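Local coordinates for glyoxalase-like domain protein (Staphylococcus aureus, PDB 3P8A) that is of unknown function but belongs to the glyoxalase-like (VOC) family, whose curled mixed sheets commonly form a cleft for a metal or small ligand, at residues Tyr52-Asn60 / Glu71-Leu81; Gly91-Glu101 / Tyr153-Lys163. All blocks are in the same frame, centred on the assembly; numbering follows the deposited sequence.

In the fold
Both contacts reach the same eight-stranded mixed sheet within the glyoxalase-like range, and they follow one another along the chain: interaction 1 (52-60 with 71-81) closes before interaction 2 (91-101 with 153-163) opens. Their centres lie about 17 Å apart. Interaction 1 ties hairpin 58-64/69-75 to the turn that precedes it and to the start of helix 78-84; interaction 2 sets 91-101, including helix 97-100, against the end of strand 147-155 and the loop that follows it. They touch where Tyr56 and Leu81 pack on Ala93, Ala95 and Thr96. His53 and Phe94, one from each contact, meet edge-to-face close to a bound glycerol, probably a crystallisation additive, an arrangement suggesting that the two line a common pocket.

Interaction 1: residues Tyr52-Asn60 / Glu71-Leu81; sequences YHHKYGTFN and ELLDVENNEKL. With GOL (glycerol), chain C.
Phe59 pairs with Asp74 through two backbone bonds, Phe59 N to Asp74 O and Asp74 N to Phe59 O, each 2.9 Å, in the antiparallel strands 58-60 and 71-75. Where the pairing ends, Gly57 O takes two donors, Glu76 N and Asn77 N, the latter on a lone pair; glycine suits this turn because at its positive phi a CB would jam against Tyr56 O and collide with Asn77 O. Asn77 then caps helix 78-84, its OD1 accepting from Lys80 N.

Packing contacts flank the ladder. With CG lodged between its backbone N and carbonyl carbon (chi1 61°), Phe59 lays one ring face over Asp74 CB, a CH-pi contact 4.1 Å from CB to the ring centroid. Leu73 CD1 fits between Thr58 CB and the edge of the His53 ring, while Lys80 CD and CE lie against His54 O.

The polar end gathers round glycerol, probably a crystallisation additive, which Arg139 and Tyr69 also bond. Asn60 ND2 gives 2.7 Å to Glu71 OE2 on its anti side, and the same oxygen accepts from glycerol O3. His53 NE2 lies 2.7 Å from glycerol O2, while His53 ND1 is hydrogen-bonded to Thr58 OG1, which fixes the ring's rotation. These buried polar groups could mark a pocket for a polar ligand.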
loop_
_atom_site.group_PDB
_atom_site.type_symbol
_atom_site.label_atom_id
_atom_site.label_comp_id
_atom_site.label_asym_id
_atom_site.label_seq_id
_atom_site.Cartn_x
_atom_site.Cartn_y
_atom_site.Cartn_z
ATOM N N TYR A 52 8.964 14.677 2.315
ATOM C CA TYR A 52 10.078 13.912 2.856
ATOM C C TYR A 52 9.706 13.358 4.231
ATOM O O TYR A 52 9.108 14.069 5.042
ATOM C CB TYR A 52 11.305 14.839 2.956
ATOM C CG TYR A 52 12.597 14.206 3.428
ATOM C CD1 TYR A 52 13.035 14.363 4.744
ATOM C CD2 TYR A 52 13.445 13.560 2.533
ATOM C CE1 TYR A 52 14.271 13.859 5.162
ATOM C CE2 TYR A 52 14.669 13.035 2.942
ATOM C CZ TYR A 52 15.071 13.175 4.263
ATOM O OH TYR A 52 16.283 12.680 4.665
ATOM N N HIS A 53 10.016 12.071 4.467
ATOM C CA HIS A 53 9.783 11.381 5.727
ATOM C C HIS A 53 11.116 11.485 6.482
ATOM O O HIS A 53 12.048 10.725 6.194
ATOM C CB HIS A 53 9.385 9.897 5.499
ATOM C CG HIS A 53 8.176 9.694 4.633
ATOM N ND1 HIS A 53 8.274 9.062 3.398
ATOM C CD2 HIS A 53 6.882 10.013 4.860
ATOM C CE1 HIS A 53 7.043 9.025 2.918
ATOM N NE2 HIS A 53 6.169 9.569 3.773
ATOM N N HIS A 54 11.231 12.490 7.393
ATOM C CA HIS A 54 12.471 12.764 8.129
ATOM C C HIS A 54 13.050 11.592 8.880
ATOM O O HIS A 54 14.258 11.429 8.860
ATOM C CB HIS A 54 12.387 14.012 9.026
ATOM C CG HIS A 54 13.747 14.508 9.425
ATOM N ND1 HIS A 54 14.444 15.414 8.639
ATOM C CD2 HIS A 54 14.533 14.139 10.470
ATOM C CE1 HIS A 54 15.613 15.589 9.244
ATOM N NE2 HIS A 54 15.710 14.845 10.352
ATOM N N LYS A 55 12.199 10.761 9.503
ATOM C CA LYS A 55 12.624 9.575 10.259
ATOM C C LYS A 55 13.385 8.552 9.410
ATOM O O LYS A 55 14.284 7.883 9.926
ATOM C CB LYS A 55 11.405 8.850 10.823
ATOM C CG LYS A 55 10.779 9.464 12.058
ATOM C CD LYS A 55 9.372 8.899 12.309
ATOM C CE LYS A 55 9.329 7.426 12.656
ATOM N NZ LYS A 55 9.962 7.126 13.973
ATOM N N TYR A 56 12.997 8.402 8.123
ATOM C CA TYR A 56 13.553 7.378 7.238
ATOM C C TYR A 56 14.472 7.826 6.127
ATOM O O TYR A 56 15.257 7.011 5.650
ATOM C CB TYR A 56 12.425 6.518 6.670
ATOM C CG TYR A 56 11.539 5.894 7.729
ATOM C CD1 TYR A 56 12.008 4.861 8.540
ATOM C CD2 TYR A 56 10.231 6.328 7.914
ATOM C CE1 TYR A 56 11.200 4.290 9.523
ATOM C CE2 TYR A 56 9.420 5.777 8.906
ATOM C CZ TYR A 56 9.901 4.741 9.688
ATOM O OH TYR A 56 9.088 4.174 10.631
ATOM N N GLY A 57 14.384 9.088 5.714
ATOM C CA GLY A 57 15.227 9.613 4.640
ATOM C C GLY A 57 14.670 9.347 3.252
ATOM O O GLY A 57 15.415 9.371 2.265
ATOM N N THR A 58 13.344 9.087 3.172
ATOM C CA THR A 58 12.606 8.781 1.936
ATOM C C THR A 58 11.741 9.964 1.534
ATOM O O THR A 58 11.463 10.831 2.369
ATOM C CB THR A 58 11.737 7.517 2.097
ATOM O OG1 THR A 58 10.917 7.618 3.270
ATOM C CG2 THR A 58 12.544 6.234 2.121
ATOM N N PHE A 59 11.316 9.998 0.254
ATOM C CA PHE A 59 10.408 11.011 -0.303
ATOM C C PHE A 59 9.465 10.349 -1.277
ATOM O O PHE A 59 9.772 9.280 -1.809
ATOM C CB PHE A 59 11.165 12.168 -0.990
ATOM C CG PHE A 59 12.040 11.783 -2.161
ATOM C CD1 PHE A 59 13.299 11.227 -1.957
ATOM C CD2 PHE A 59 11.628 12.028 -3.465
ATOM C CE1 PHE A 59 14.108 10.879 -3.041
ATOM C CE2 PHE A 59 12.439 11.679 -4.554
ATOM C CZ PHE A 59 13.673 11.110 -4.335
ATOM N N ASN A 60 8.357 11.004 -1.569
ATOM C CA ASN A 60 7.356 10.406 -2.443
ATOM C C ASN A 60 6.755 11.339 -3.502
ATOM O O ASN A 60 7.015 12.543 -3.500
ATOM C CB ASN A 60 6.250 9.719 -1.574
ATOM C CG ASN A 60 5.509 10.625 -0.599
ATOM O OD1 ASN A 60 5.655 11.852 -0.599
ATOM N ND2 ASN A 60 4.690 10.057 0.257
ATOM N N GLU A 71 1.366 5.603 -4.063
ATOM C CA GLU A 71 2.497 6.265 -3.463
ATOM C C GLU A 71 3.751 5.765 -4.144
ATOM O O GLU A 71 4.091 4.591 -4.037
ATOM C CB GLU A 71 2.558 6.064 -1.942
ATOM C CG GLU A 71 3.646 6.917 -1.299
ATOM C CD GLU A 71 4.010 6.589 0.134
ATOM O OE1 GLU A 71 3.663 5.480 0.596
ATOM O OE2 GLU A 71 4.707 7.410 0.772
ATOM N N LEU A 72 4.424 6.650 -4.882
ATOM C CA LEU A 72 5.701 6.309 -5.508
ATOM C C LEU A 72 6.719 6.747 -4.487
ATOM O O LEU A 72 6.629 7.859 -4.001
ATOM C CB LEU A 72 5.908 7.040 -6.831
ATOM C CG LEU A 72 4.851 6.897 -7.903
ATOM C CD1 LEU A 72 5.390 7.398 -9.170
ATOM C CD2 LEU A 72 4.363 5.429 -8.073
ATOM N N LEU A 73 7.620 5.877 -4.107
ATOM C CA LEU A 73 8.546 6.127 -3.017
ATOM C C LEU A 73 9.978 5.936 -3.426
ATOM O O LEU A 73 10.286 5.004 -4.159
ATOM C CB LEU A 73 8.152 5.190 -1.817
ATOM C CG LEU A 73 8.885 5.365 -0.450
ATOM C CD1 LEU A 73 8.476 6.690 0.251
ATOM C CD2 LEU A 73 8.611 4.186 0.469
ATOM N N ASP A 74 10.881 6.828 -2.944
ATOM C CA ASP A 74 12.317 6.703 -3.183
ATOM C C ASP A 74 13.103 7.120 -1.925
ATOM O O ASP A 74 12.536 7.694 -1.012
ATOM C CB ASP A 74 12.740 7.527 -4.404
ATOM C CG ASP A 74 14.123 7.245 -5.018
ATOM O OD1 ASP A 74 14.774 6.228 -4.624
ATOM O OD2 ASP A 74 14.503 7.967 -5.955
ATOM N N VAL A 75 14.396 6.825 -1.894
ATOM C CA VAL A 75 15.266 7.151 -0.778
ATOM C C VAL A 75 16.253 8.249 -1.162
ATOM O O VAL A 75 16.961 8.130 -2.167
ATOM C CB VAL A 75 15.923 5.889 -0.144
ATOM C CG1 VAL A 75 16.376 4.880 -1.194
ATOM C CG2 VAL A 75 17.056 6.240 0.823
ATOM N N GLU A 76 16.247 9.331 -0.382
ATOM C CA GLU A 76 17.144 10.474 -0.527
ATOM C C GLU A 76 18.384 10.275 0.362
ATOM O O GLU A 76 19.509 10.513 -0.089
ATOM C CB GLU A 76 16.405 11.789 -0.210
ATOM C CG GLU A 76 17.279 12.998 0.131
ATOM C CD GLU A 76 18.345 13.415 -0.871
ATOM O OE1 GLU A 76 18.152 13.191 -2.089
ATOM O OE2 GLU A 76 19.379 13.966 -0.430
ATOM N N ASN A 77 18.165 9.867 1.622
ATOM C CA ASN A 77 19.226 9.635 2.601
ATOM C C ASN A 77 19.350 8.134 2.945
ATOM O O ASN A 77 18.735 7.654 3.896
ATOM C CB ASN A 77 19.018 10.522 3.847
ATOM C CG ASN A 77 20.136 10.476 4.870
ATOM O OD1 ASN A 77 21.050 9.664 4.802
ATOM N ND2 ASN A 77 20.059 11.313 5.886
ATOM N N ASN A 78 20.169 7.416 2.162
ATOM C CA ASN A 78 20.448 5.986 2.268
ATOM C C ASN A 78 21.092 5.553 3.566
ATOM O O ASN A 78 20.838 4.436 4.014
ATOM C CB ASN A 78 21.299 5.506 1.094
ATOM C CG ASN A 78 20.585 5.618 -0.219
ATOM O OD1 ASN A 78 19.771 4.756 -0.579
ATOM N ND2 ASN A 78 20.842 6.709 -0.942
ATOM N N GLU A 79 21.999 6.369 4.116
ATOM C CA GLU A 79 22.674 6.023 5.369
ATOM C C GLU A 79 21.678 6.028 6.550
ATOM O O GLU A 79 21.718 5.123 7.389
ATOM C CB GLU A 79 23.931 6.881 5.628
ATOM C CG GLU A 79 24.034 8.199 4.865
ATOM C CD GLU A 79 24.282 8.143 3.366
ATOM O OE1 GLU A 79 25.334 7.605 2.948
ATOM O OE2 GLU A 79 23.426 8.662 2.611
ATOM N N LYS A 80 20.731 6.997 6.552
ATOM C CA LYS A 80 19.667 7.090 7.552
ATOM C C LYS A 80 18.743 5.878 7.466
ATOM O O LYS A 80 18.492 5.247 8.491
ATOM C CB LYS A 80 18.866 8.395 7.389
ATOM C CG LYS A 80 17.634 8.482 8.296
ATOM C CD LYS A 80 16.989 9.848 8.242
ATOM C CE LYS A 80 17.593 10.845 9.211
ATOM N NZ LYS A 80 17.571 10.353 10.617
ATOM N N LEU A 81 18.247 5.549 6.259
ATOM C CA LEU A 81 17.344 4.410 6.054
ATOM C C LEU A 81 17.974 3.083 6.478
ATOM O O LEU A 81 17.310 2.286 7.119
ATOM C CB LEU A 81 16.873 4.358 4.591
ATOM C CG LEU A 81 15.719 3.400 4.270
ATOM C CD1 LEU A 81 14.423 3.786 4.988
ATOM C CD2 LEU A 81 15.472 3.367 2.781
HETATM C C1 GOL C . 1.966 9.206 1.524
HETATM O O1 GOL C . 0.960 10.118 1.642
HETATM C C2 GOL C . 2.502 9.130 2.900
HETATM O O2 GOL C . 3.671 9.923 2.867
HETATM C C3 GOL C . 2.716 7.656 3.236
HETATM O O3 GOL C . 4.110 7.290 3.420
#

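Interaction 2: residues Gly91-Glu101 / Tyr153-Lys163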
loop_
_atom_site.group_PDB
_atom_site.type_symbol
_atom_site.label_atom_id
_atom_site.label_comp_id
_atom_site.label_asym_id
_atom_site.label_seq_id
_atom_site.Cartn_x
_atom_site.Cartn_y
_atom_site.Cartn_z
ATOM N N GLY A 91 12.330 -3.107 11.237
ATOM C CA GLY A 91 12.029 -4.465 10.807
ATOM C C GLY A 91 10.635 -4.584 10.219
ATOM O O GLY A 91 10.372 -5.515 9.454
ATOM N N VAL A 92 9.732 -3.627 10.542
ATOM C CA VAL A 92 8.352 -3.598 10.035
ATOM C C VAL A 92 7.988 -2.392 9.147
ATOM O O VAL A 92 7.003 -2.469 8.412
ATOM C CB VAL A 92 7.293 -3.760 11.168
ATOM C CG1 VAL A 92 7.453 -5.080 11.910
ATOM C CG2 VAL A 92 7.309 -2.582 12.138
ATOM N N ALA A 93 8.691 -1.265 9.297
ATOM C CA ALA A 93 8.329 -0.002 8.622
ATOM C C ALA A 93 8.226 -0.079 7.092
ATOM O O ALA A 93 8.979 -0.827 6.463
ATOM C CB ALA A 93 9.272 1.112 9.045
ATOM N N PHE A 94 7.288 0.691 6.497
ATOM C CA PHE A 94 7.122 0.694 5.046
ATOM C C PHE A 94 8.396 1.135 4.312
ATOM O O PHE A 94 8.766 0.493 3.334
ATOM C CB PHE A 94 5.903 1.534 4.611
ATOM C CG PHE A 94 6.143 3.019 4.676
ATOM C CD1 PHE A 94 6.483 3.733 3.538
ATOM C CD2 PHE A 94 6.111 3.692 5.896
ATOM C CE1 PHE A 94 6.766 5.103 3.614
ATOM C CE2 PHE A 94 6.428 5.048 5.976
ATOM C CZ PHE A 94 6.739 5.753 4.832
ATOM N N ALA A 95 9.086 2.206 4.782
ATOM C CA ALA A 95 10.277 2.740 4.099
ATOM C C ALA A 95 11.484 1.792 4.065
ATOM O O ALA A 95 12.139 1.669 3.043
ATOM C CB ALA A 95 10.670 4.081 4.702
ATOM N N THR A 96 11.765 1.125 5.181
ATOM C CA THR A 96 12.886 0.222 5.362
ATOM C C THR A 96 12.761 -1.060 4.544
ATOM O O THR A 96 13.762 -1.766 4.370
ATOM C CB THR A 96 13.195 0.012 6.870
ATOM O OG1 THR A 96 12.031 -0.467 7.527
ATOM C CG2 THR A 96 13.645 1.300 7.584
ATOM N N GLN A 97 11.549 -1.346 3.987
ATOM C CA GLN A 97 11.309 -2.491 3.093
ATOM C C GLN A 97 12.193 -2.362 1.873
ATOM O O GLN A 97 12.620 -3.388 1.339
ATOM C CB GLN A 97 9.845 -2.560 2.613
ATOM C CG GLN A 97 8.874 -3.015 3.674
ATOM C CD GLN A 97 7.516 -3.263 3.073
ATOM O OE1 GLN A 97 7.350 -4.066 2.144
ATOM N NE2 GLN A 97 6.510 -2.608 3.610
ATOM N N ILE A 98 12.505 -1.104 1.462
ATOM C CA ILE A 98 13.405 -0.771 0.323
ATOM C C ILE A 98 14.759 -1.467 0.560
ATOM O O ILE A 98 15.257 -2.168 -0.326
ATOM C CB ILE A 98 13.564 0.770 0.107
ATOM C CG1 ILE A 98 12.234 1.421 -0.313
ATOM C CG2 ILE A 98 14.650 1.087 -0.964
ATOM C CD1 ILE A 98 12.260 3.017 -0.330
ATOM N N VAL A 99 15.295 -1.340 1.786
ATOM C CA VAL A 99 16.577 -1.955 2.184
ATOM C C VAL A 99 16.461 -3.478 2.317
ATOM O O VAL A 99 17.244 -4.225 1.730
ATOM C CB VAL A 99 17.140 -1.318 3.501
ATOM C CG1 VAL A 99 18.435 -2.021 3.946
ATOM C CG2 VAL A 99 17.390 0.171 3.309
ATOM N N GLN A 100 15.493 -3.922 3.115
ATOM C CA GLN A 100 15.247 -5.335 3.424
ATOM C C GLN A 100 14.959 -6.180 2.184
ATOM O O GLN A 100 15.327 -7.365 2.141
ATOM C CB GLN A 100 14.128 -5.446 4.450
ATOM C CG GLN A 100 14.632 -5.063 5.837
ATOM C CD GLN A 100 13.579 -4.534 6.745
ATOM O OE1 GLN A 100 12.389 -4.447 6.400
ATOM N NE2 GLN A 100 14.014 -4.172 7.944
ATOM N N GLU A 101 14.337 -5.556 1.160
ATOM C CA GLU A 101 14.062 -6.213 -0.103
ATOM C C GLU A 101 15.137 -5.933 -1.170
ATOM O O GLU A 101 14.874 -6.021 -2.363
ATOM C CB GLU A 101 12.629 -5.971 -0.567
ATOM C CG GLU A 101 11.624 -6.496 0.442
ATOM C CD GLU A 101 10.201 -5.991 0.316
ATOM O OE1 GLU A 101 9.727 -5.804 -0.828
ATOM O OE2 GLU A 101 9.543 -5.829 1.370
ATOM N N TYR A 153 1.721 -1.389 12.550
ATOM C CA TYR A 153 2.232 -2.525 11.812
ATOM C C TYR A 153 1.958 -3.825 12.503
ATOM O O TYR A 153 1.971 -3.885 13.737
ATOM C CB TYR A 153 3.730 -2.397 11.641
ATOM C CG TYR A 153 4.143 -1.189 10.828
ATOM C CD1 TYR A 153 4.162 -1.236 9.438
ATOM C CD2 TYR A 153 4.613 -0.036 11.447
ATOM C CE1 TYR A 153 4.565 -0.141 8.682
ATOM C CE2 TYR A 153 5.060 1.054 10.699
ATOM C CZ TYR A 153 5.012 1.001 9.314
ATOM O OH TYR A 153 5.475 2.037 8.561
ATOM N N ILE A 154 1.796 -4.883 11.711
ATOM C CA ILE A 154 1.669 -6.237 12.233
ATOM C C ILE A 154 3.067 -6.840 12.269
ATOM O O ILE A 154 3.798 -6.765 11.287
ATOM C CB ILE A 154 0.693 -7.073 11.376
ATOM C CG1 ILE A 154 -0.748 -6.551 11.551
ATOM C CG2 ILE A 154 0.806 -8.583 11.720
ATOM C CD1 ILE A 154 -1.706 -7.048 10.509
HETATM N N MSE A 155 3.449 -7.434 13.407
HETATM C CA MSE A 155 4.731 -8.115 13.514
HETATM C C MSE A 155 4.511 -9.636 13.689
HETATM O O MSE A 155 4.379 -10.144 14.811
HETATM C CB MSE A 155 5.590 -7.514 14.621
HETATM C CG MSE A 155 7.052 -7.699 14.367
HETATM SE SE MSE A 155 7.927 -8.123 16.007
HETATM C CE MSE A 155 7.698 -10.073 15.900
ATOM N N ASN A 156 4.423 -10.344 12.566
ATOM C CA ASN A 156 4.202 -11.784 12.568
ATOM C C ASN A 156 5.440 -12.543 13.053
ATOM O O ASN A 156 6.518 -12.391 12.471
ATOM C CB ASN A 156 3.739 -12.270 11.191
ATOM C CG ASN A 156 3.228 -13.693 11.141
ATOM O OD1 ASN A 156 3.133 -14.293 10.070
ATOM N ND2 ASN A 156 2.877 -14.269 12.281
ATOM N N GLN A 157 5.270 -13.339 14.145
ATOM C CA GLN A 157 6.318 -14.154 14.777
ATOM C C GLN A 157 6.665 -15.363 13.907
ATOM O O GLN A 157 7.793 -15.864 13.960
ATOM C CB GLN A 157 5.894 -14.602 16.181
ATOM C CG GLN A 157 6.876 -14.182 17.286
ATOM C CD GLN A 157 6.617 -12.807 17.868
ATOM O OE1 GLN A 157 5.515 -12.245 17.776
ATOM N NE2 GLN A 157 7.626 -12.246 18.523
ATOM N N ASP A 158 5.692 -15.819 13.103
ATOM C CA ASP A 158 5.859 -16.901 12.149
ATOM C C ASP A 158 6.348 -16.266 10.821
ATOM O O ASP A 158 6.540 -15.045 10.744
ATOM C CB ASP A 158 4.516 -17.655 11.979
ATOM C CG ASP A 158 4.551 -19.178 11.903
ATOM O OD1 ASP A 158 4.097 -19.732 10.868
ATOM O OD2 ASP A 158 4.941 -19.825 12.915
ATOM N N ASP A 159 6.560 -17.106 9.793
ATOM C CA ASP A 159 7.038 -16.673 8.488
ATOM C C ASP A 159 5.980 -15.906 7.689
ATOM O O ASP A 159 4.792 -16.260 7.708
ATOM C CB ASP A 159 7.501 -17.885 7.654
ATOM C CG ASP A 159 8.716 -18.628 8.174
ATOM O OD1 ASP A 159 9.595 -17.982 8.793
ATOM O OD2 ASP A 159 8.822 -19.837 7.908
ATOM N N ASP A 160 6.434 -14.880 6.954
ATOM C CA ASP A 160 5.601 -14.104 6.047
ATOM C C ASP A 160 6.179 -14.248 4.668
ATOM O O ASP A 160 7.318 -13.841 4.447
ATOM C CB ASP A 160 5.581 -12.593 6.408
ATOM C CG ASP A 160 4.844 -12.222 7.675
ATOM O OD1 ASP A 160 3.657 -12.608 7.811
ATOM O OD2 ASP A 160 5.431 -11.486 8.507
ATOM N N GLU A 161 5.418 -14.816 3.724
ATOM C CA GLU A 161 5.877 -14.815 2.345
ATOM C C GLU A 161 5.706 -13.377 1.829
ATOM O O GLU A 161 6.549 -12.857 1.099
ATOM C CB GLU A 161 5.036 -15.768 1.460
ATOM C CG GLU A 161 5.364 -17.235 1.657
ATOM C CD GLU A 161 6.734 -17.684 1.207
ATOM O OE1 GLU A 161 7.356 -16.981 0.373
ATOM O OE2 GLU A 161 7.184 -18.747 1.695
ATOM N N ILE A 162 4.619 -12.741 2.266
ATOM C CA ILE A 162 4.181 -11.410 1.845
ATOM C C ILE A 162 4.273 -10.444 2.986
ATOM O O ILE A 162 3.795 -10.746 4.080
ATOM C CB ILE A 162 2.695 -11.523 1.324
ATOM C CG1 ILE A 162 2.582 -12.460 0.131
ATOM C CG2 ILE A 162 2.056 -10.164 1.033
ATOM C CD1 ILE A 162 3.560 -12.136 -1.063
ATOM N N LYS A 163 4.827 -9.248 2.727
ATOM C CA LYS A 163 4.923 -8.256 3.793
ATOM C C LYS A 163 3.502 -7.885 4.188
ATOM O O LYS A 163 2.699 -7.563 3.301
ATOM C CB LYS A 163 5.695 -7.001 3.353
ATOM C CG LYS A 163 6.041 -6.087 4.523
ATOM C CD LYS A 163 7.305 -6.533 5.199
ATOM C CE LYS A 163 7.762 -5.519 6.212
ATOM N NZ LYS A 163 9.085 -5.928 6.753
HETATM O O HOH W 1 10.238 -3.211 7.006
HETATM O O HOH W 2 10.811 -6.180 4.656
#
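Tyr153 meets the 92-94 backbone with one ring face: Ala93 N sits over the centre of the ring and Val92 C toward its rim. Its CG is anti to the carbonyl carbon (chi1 -63°), which directs the ring along this segment and brings OH to the amide of Phe94. There Phe94 N donates to Tyr153 OH over 3.1 Å, nearly straight at 165°, and the same oxygen lies in the plane of the Phe94 ring at its edge, 3.2 Å from CD2. A tyrosine suits the place because its flat ring lies against the 92-94 backbone while its hydroxyl satisfies a buried N-H.

Val92 completes this tight part by splitting its branches. CG2 packs on Tyr153 CB at 3.6 Å, and CG1 reaches CG of the selenomethionine Met155. The compact, branched valine thus wedges against the end of strand 147-155, with Val132 of the adjoining strand also touching it.

The other side is wetter. Lys163, bent at chi2, lays its long aliphatic chain along Gln97 and carries NZ to Gly91 O at 3.0 Å, the donor tilted 30° from the carbonyl plane. Two waters accept from the same NZ, the shorter bond being 2.7 Å from Lys163 NZ to water 2, and that water donates to Gln100 OE1. Gln100 NE2 is held by Gly90 O, so this side chain joins the backbone to the water network.

The chemistry implies a close-packed patch in which one tyrosine covers the 92-94 backbone and accepts from Phe94 N, probably helping to hold it, beside a hydrated ammonium whose charge is probably stabilised by one carbonyl and two water oxygens.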